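Local coordinates for cellulose-binding protein (Saccharophagus degradans, PDB 2X32), which binds a long polyisoprenoid diphosphate, octaprenyl diphosphate, inside its YceI-like domain and is implicated in plant cell wall breakdown, at residues Y70-A75 against L108-V113. Residues are numbered along the deposited sequence; the frame is centred on the assembly and turned at random.
Sequences YLFETA and LDLHGV. With OTP ((2E,6E,10E,14E,18E,22E,26E)-3,7,11,15,19,23,27,31-octamethyldotriaconta-2,6,10,14,18,22,26,30-octaenyl trihydrogen diphosphate), chain C.
L71 touches H111 through its backbone, its carbonyl O lying 3.6 Å from CE1 of the H111 ring, while its side chain lines the prenyl pocket. With CG anti to the backbone N (chi1 177°), L71 CD2 reaches C30 of the ligand at 3.8 Å, apolar branch against apolar chain. The same CD2 lies over one face of the F72 ring, offset toward its rim. F72 brings CD1 to within 4.4 Å of L110 CD1, and its CE1 lies 4.1 Å from C23 of the ligand, a place suited to an apolar ring. L110 CD1 approaches that same methyl C23 at 3.9 Å, so leucine and phenylalanine both border one branch of the isoprenoid. At the weakly bonded, pi-type last turn of helix 61-72 the F72 carbonyl O accepts a weak hydrogen bond from ND1 of H111, 3.4 Å long, near the imidazole plane. E73, leaving the helix with positive phi, brings its carboxylate to the CE1-NE2 edge, planes 41° apart; it makes no hydrogen bond to NE2, and its exact placing is doubtful. An alanine in place of H111 would probably leave the F72 carbonyl without this donor and Y77 and L148 without the ring they meet. H111 and G112, both with positive phi, which glycine adopts readily, centre the type I' turn L110-V113, closed by V113 N to L110 O. The arrangement joins a helix end to a β-hairpin turn over the lipid-filled pocket of a YceI-like antiparallel β-fold.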
ATOM      1  N   TYR A  70     -15.408  -2.537  10.431  1.00  6.62           N
ATOM      2  CA  TYR A  70     -15.194  -1.617  11.548  1.00  7.29           C
ATOM      3  C   TYR A  70     -13.904  -0.871  11.505  1.00  7.21           C
ATOM      4  O   TYR A  70     -13.803   0.168  12.161  1.00  9.65           O
ATOM      5  CB  TYR A  70     -15.287  -2.355  12.874  1.00  8.18           C
ATOM      6  CG  TYR A  70     -16.556  -3.128  12.987  1.00 10.92           C
ATOM      7  CD1 TYR A  70     -17.806  -2.516  12.844  1.00  9.49           C
ATOM      8  CD2 TYR A  70     -16.496  -4.461  13.214  1.00 11.24           C
ATOM      9  CE1 TYR A  70     -18.985  -3.275  12.947  1.00 11.64           C
ATOM     10  CE2 TYR A  70     -17.623  -5.209  13.303  1.00 12.65           C
ATOM     11  CZ  TYR A  70     -18.851  -4.638  13.156  1.00 10.34           C
ATOM     12  OH  TYR A  70     -19.946  -5.500  13.321  1.00 16.15           O
ATOM     13  N   LEU A  71     -12.926  -1.327  10.723  1.00  5.89           N
ATOM     14  CA  LEU A  71     -11.678  -0.589  10.588  1.00  5.77           C
ATOM     15  C   LEU A  71     -11.721   0.275   9.321  1.00  5.10           C
ATOM     16  O   LEU A  71     -11.790   1.498   9.398  1.00  6.62           O
ATOM     17  CB  LEU A  71     -10.475  -1.500  10.682  1.00  6.73           C
ATOM     18  CG  LEU A  71      -9.132  -0.829  10.478  1.00  7.74           C
ATOM     19  CD1 LEU A  71      -8.783  -0.017  11.717  1.00  6.76           C
ATOM     20  CD2 LEU A  71      -8.086  -1.910  10.096  1.00  8.50           C
ATOM     21  N   PHE A  72     -11.657  -0.364   8.148  1.00  4.47           N
ATOM     22  CA  PHE A  72     -11.641   0.328   6.919  1.00  5.27           C
ATOM     23  C   PHE A  72     -12.993   0.914   6.565  1.00  5.19           C
ATOM     24  O   PHE A  72     -13.084   1.895   5.818  1.00  5.04           O
ATOM     25  CB  PHE A  72     -11.153  -0.575   5.806  1.00  4.60           C
ATOM     26  CG  PHE A  72      -9.753  -1.076   6.043  1.00  6.12           C
ATOM     27  CD1 PHE A  72      -8.724  -0.160   6.316  1.00  6.17           C
ATOM     28  CD2 PHE A  72      -9.433  -2.395   5.959  1.00  7.02           C
ATOM     29  CE1 PHE A  72      -7.464  -0.594   6.551  1.00  7.18           C
ATOM     30  CE2 PHE A  72      -8.158  -2.839   6.211  1.00  7.33           C
ATOM     31  CZ  PHE A  72      -7.179  -1.980   6.495  1.00  8.24           C
ATOM     32  N   GLU A  73     -14.062   0.297   7.073  1.00  5.37           N
ATOM     33  CA  GLU A  73     -15.466   0.735   6.790  1.00  6.06           C
ATOM     34  C   GLU A  73     -15.717   0.727   5.298  1.00  5.17           C
ATOM     35  O   GLU A  73     -16.062   1.735   4.707  1.00  5.32           O
ATOM     36  CB  GLU A  73     -15.737   2.113   7.404  1.00  6.13           C
ATOM     37  CG  GLU A  73     -15.566   2.121   8.874  1.00  7.45           C
ATOM     38  CD  GLU A  73     -16.021   3.439   9.455  1.00 11.44           C
ATOM     39  OE1 GLU A  73     -15.263   4.402   9.442  1.00 10.46           O
ATOM     40  OE2 GLU A  73     -17.178   3.530   9.933  1.00 14.54           O
ATOM     41  N   THR A  74     -15.519  -0.460   4.695  1.00  5.02           N
ATOM     42  CA  THR A  74     -15.522  -0.603   3.245  1.00  5.42           C
ATOM     43  C   THR A  74     -16.852  -0.315   2.529  1.00  6.03           C
ATOM     44  O   THR A  74     -16.824  -0.055   1.311  1.00  7.99           O
ATOM     45  CB  THR A  74     -14.984  -1.967   2.801  1.00  4.89           C
ATOM     46  OG1 THR A  74     -15.864  -3.000   3.211  1.00  5.09           O
ATOM     47  CG2 THR A  74     -13.545  -2.205   3.324  1.00  5.77           C
ATOM     48  N   ALA A  75     -17.972  -0.327   3.236  1.00  7.57           N
ATOM     49  CA  ALA A  75     -19.244   0.091   2.582  1.00  8.42           C
ATOM     50  C   ALA A  75     -19.140   1.560   2.158  1.00 10.01           C
ATOM     51  O   ALA A  75     -19.799   1.997   1.195  1.00 12.09           O
ATOM     52  CB  ALA A  75     -20.442  -0.174   3.441  1.00  8.63           C
ATOM     53  N   LEU A 108      -1.789   9.493  -0.234  1.00  4.74           N
ATOM     54  CA  LEU A 108      -2.568   8.303   0.146  1.00  4.47           C
ATOM     55  C   LEU A 108      -3.949   8.760   0.575  1.00  5.37           C
ATOM     56  O   LEU A 108      -4.095   9.472   1.585  1.00  5.34           O
ATOM     57  CB  LEU A 108      -1.903   7.495   1.256  1.00  4.00           C
ATOM     58  CG  LEU A 108      -2.767   6.388   1.863  1.00  4.89           C
ATOM     59  CD1 LEU A 108      -3.117   5.276   0.836  1.00  6.54           C
ATOM     60  CD2 LEU A 108      -1.969   5.768   3.075  1.00  6.10           C
ATOM     61  N   ASP A 109      -4.974   8.324  -0.150  1.00  4.31           N
ATOM     62  CA  ASP A 109      -6.375   8.550   0.168  1.00  5.27           C
ATOM     63  C   ASP A 109      -6.899   7.283   0.823  1.00  4.24           C
ATOM     64  O   ASP A 109      -7.161   6.277   0.121  1.00  5.28           O
ATOM     65  CB  ASP A 109      -7.156   8.899  -1.109  1.00  6.72           C
ATOM     66  CG  ASP A 109      -8.644   8.954  -0.901  1.00 10.04           C
ATOM     67  OD1 ASP A 109      -9.059   9.220   0.227  1.00  9.53           O
ATOM     68  OD2 ASP A 109      -9.399   8.653  -1.870  1.00 15.43           O
ATOM     69  N   LEU A 110      -6.944   7.294   2.164  1.00  4.93           N
ATOM     70  CA  LEU A 110      -7.350   6.168   2.972  1.00  4.18           C
ATOM     71  C   LEU A 110      -8.321   6.622   4.023  1.00  4.60           C
ATOM     72  O   LEU A 110      -8.035   7.589   4.755  1.00  5.09           O
ATOM     73  CB  LEU A 110      -6.138   5.572   3.670  1.00  4.26           C
ATOM     74  CG  LEU A 110      -6.337   4.491   4.724  1.00  3.21           C
ATOM     75  CD1 LEU A 110      -7.068   3.250   4.067  1.00  4.70           C
ATOM     76  CD2 LEU A 110      -4.997   4.068   5.343  1.00  3.77           C
ATOM     77  N   HIS A 111      -9.432   5.898   4.118  1.00  5.65           N
ATOM     78  CA  HIS A 111     -10.417   6.127   5.144  1.00  4.97           C
ATOM     79  C   HIS A 111     -10.869   7.585   5.226  1.00  6.03           C
ATOM     80  O   HIS A 111     -11.101   8.135   6.324  1.00  6.50           O
ATOM     81  CB  HIS A 111      -9.901   5.590   6.471  1.00  5.26           C
ATOM     82  CG  HIS A 111     -10.919   5.495   7.558  1.00  5.15           C
ATOM     83  ND1 HIS A 111     -12.067   4.722   7.509  1.00  8.81           N
ATOM     84  CD2 HIS A 111     -10.947   6.128   8.752  1.00  3.24           C
ATOM     85  CE1 HIS A 111     -12.749   4.898   8.649  1.00  2.16           C
ATOM     86  NE2 HIS A 111     -12.081   5.741   9.401  1.00  9.67           N
ATOM     87  N   GLY A 112     -11.008   8.191   4.046  1.00  6.47           N
ATOM     88  CA  GLY A 112     -11.467   9.568   3.898  1.00  8.18           C
ATOM     89  C   GLY A 112     -10.563  10.662   4.355  1.00  8.48           C
ATOM     90  O   GLY A 112     -11.057  11.814   4.513  1.00  9.82           O
ATOM     91  N   VAL A 113      -9.280  10.374   4.580  1.00  8.25           N
ATOM     92  CA  VAL A 113      -8.334  11.387   5.046  1.00  8.68           C
ATOM     93  C   VAL A 113      -7.071  11.404   4.174  1.00  9.86           C
ATOM     94  O   VAL A 113      -6.048  10.795   4.576  1.00 11.69           O
ATOM     95  CB  VAL A 113      -7.901  11.147   6.496  1.00  8.80           C
ATOM     96  CG1 VAL A 113      -7.123  12.352   7.029  1.00  8.39           C
ATOM     97  CG2 VAL A 113      -9.092  10.929   7.410  1.00 10.08           C
TER
HETATM   98  O7  OTP C1174      -5.866 -12.057  19.909  0.50 32.14           O
HETATM   99  P2  OTP C1174      -7.175 -12.467  19.287  0.50 29.91           P
HETATM  100  O5  OTP C1174      -8.296 -12.595  20.304  0.50 31.96           O
HETATM  101  O6  OTP C1174      -7.075 -13.615  18.320  0.50 29.44           O
HETATM  102  O4  OTP C1174      -7.617 -11.138  18.413  1.00 32.65           O
HETATM  103  P1  OTP C1174      -7.679 -11.009  16.804  1.00 31.70           P
HETATM  104  O2  OTP C1174      -6.242 -10.803  16.367  1.00 33.32           O
HETATM  105  O3  OTP C1174      -8.615 -11.986  16.121  1.00 37.61           O
HETATM  106  O1  OTP C1174      -8.295  -9.551  16.465  1.00 30.72           O
HETATM  107  C40 OTP C1174      -7.475  -8.403  16.767  1.00 23.59           C
HETATM  108  C39 OTP C1174      -7.171  -7.609  15.490  1.00 20.06           C
HETATM  109  C37 OTP C1174      -5.964  -7.178  15.174  1.00 16.74           C
HETATM  110  C38 OTP C1174      -4.665  -7.414  15.956  1.00 17.55           C
HETATM  111  C36 OTP C1174      -5.778  -6.349  13.907  1.00 17.38           C
HETATM  112  C35 OTP C1174      -5.513  -4.885  14.147  1.00 18.06           C
HETATM  113  C34 OTP C1174      -5.238  -4.150  12.820  1.00 17.41           C
HETATM  114  C32 OTP C1174      -4.390  -3.127  12.658  1.00 13.20           C
HETATM  115  C33 OTP C1174      -3.513  -2.635  13.758  1.00 14.32           C
HETATM  116  C31 OTP C1174      -4.210  -2.583  11.233  1.00 13.34           C
HETATM  117  C30 OTP C1174      -4.454  -1.114  11.000  1.00 13.68           C
HETATM  118  C29 OTP C1174      -4.131  -0.701   9.568  1.00 11.86           C
HETATM  119  C27 OTP C1174      -3.592   0.464   9.225  1.00 10.61           C
HETATM  120  C28 OTP C1174      -3.320   1.617  10.188  1.00 13.01           C
HETATM  121  C26 OTP C1174      -3.153   0.733   7.802  1.00 10.32           C
HETATM  122  C25 OTP C1174      -3.285  -0.409   6.818  1.00  8.88           C
HETATM  123  C24 OTP C1174      -2.454  -0.244   5.534  1.00  9.27           C
HETATM  124  C22 OTP C1174      -2.911   0.153   4.348  1.00  8.65           C
HETATM  125  C23 OTP C1174      -4.359   0.382   3.994  1.00 10.54           C
HETATM  126  C21 OTP C1174      -1.917   0.325   3.237  1.00  8.95           C
HETATM  127  C20 OTP C1174      -1.696   1.807   2.833  1.00 12.14           C
HETATM  128  C19 OTP C1174      -0.728   1.990   1.664  1.00  9.21           C
HETATM  129  C17 OTP C1174       0.532   2.414   1.742  1.00  8.99           C
HETATM  130  C18 OTP C1174       1.202   2.967   2.951  1.00 11.92           C
HETATM  131  C16 OTP C1174       1.397   2.349   0.492  1.00  8.54           C
HETATM  132  C15 OTP C1174       1.908   3.694   0.065  1.00  7.86           C
HETATM  133  C14 OTP C1174       2.449   3.662  -1.343  1.00  8.57           C
HETATM  134  C12 OTP C1174       3.509   4.382  -1.785  1.00  8.65           C
HETATM  135  C13 OTP C1174       4.325   5.277  -0.854  1.00 13.39           C
HETATM  136  C11 OTP C1174       3.966   4.342  -3.207  1.00  7.24           C
HETATM  137  C10 OTP C1174       3.350   3.346  -4.105  1.00  8.19           C
HETATM  138  C9  OTP C1174       4.020   3.156  -5.467  1.00  8.40           C
HETATM  139  C7  OTP C1174       3.574   3.606  -6.651  1.00  7.54           C
HETATM  140  C8  OTP C1174       2.243   4.287  -6.903  1.00  7.25           C
HETATM  141  C6  OTP C1174       4.445   3.376  -7.864  1.00  6.38           C
HETATM  142  C5  OTP C1174       5.301   4.568  -8.247  1.00  8.10           C
HETATM  143  C4  OTP C1174       6.079   4.344  -9.511  1.00  9.13           C
HETATM  144  C2  OTP C1174       7.319   4.808  -9.701  1.00  8.20           C
HETATM  145  C3  OTP C1174       8.156   5.622  -8.777  1.00 11.22           C
HETATM  146  C1  OTP C1174       7.969   4.533 -11.028  1.00  8.78           C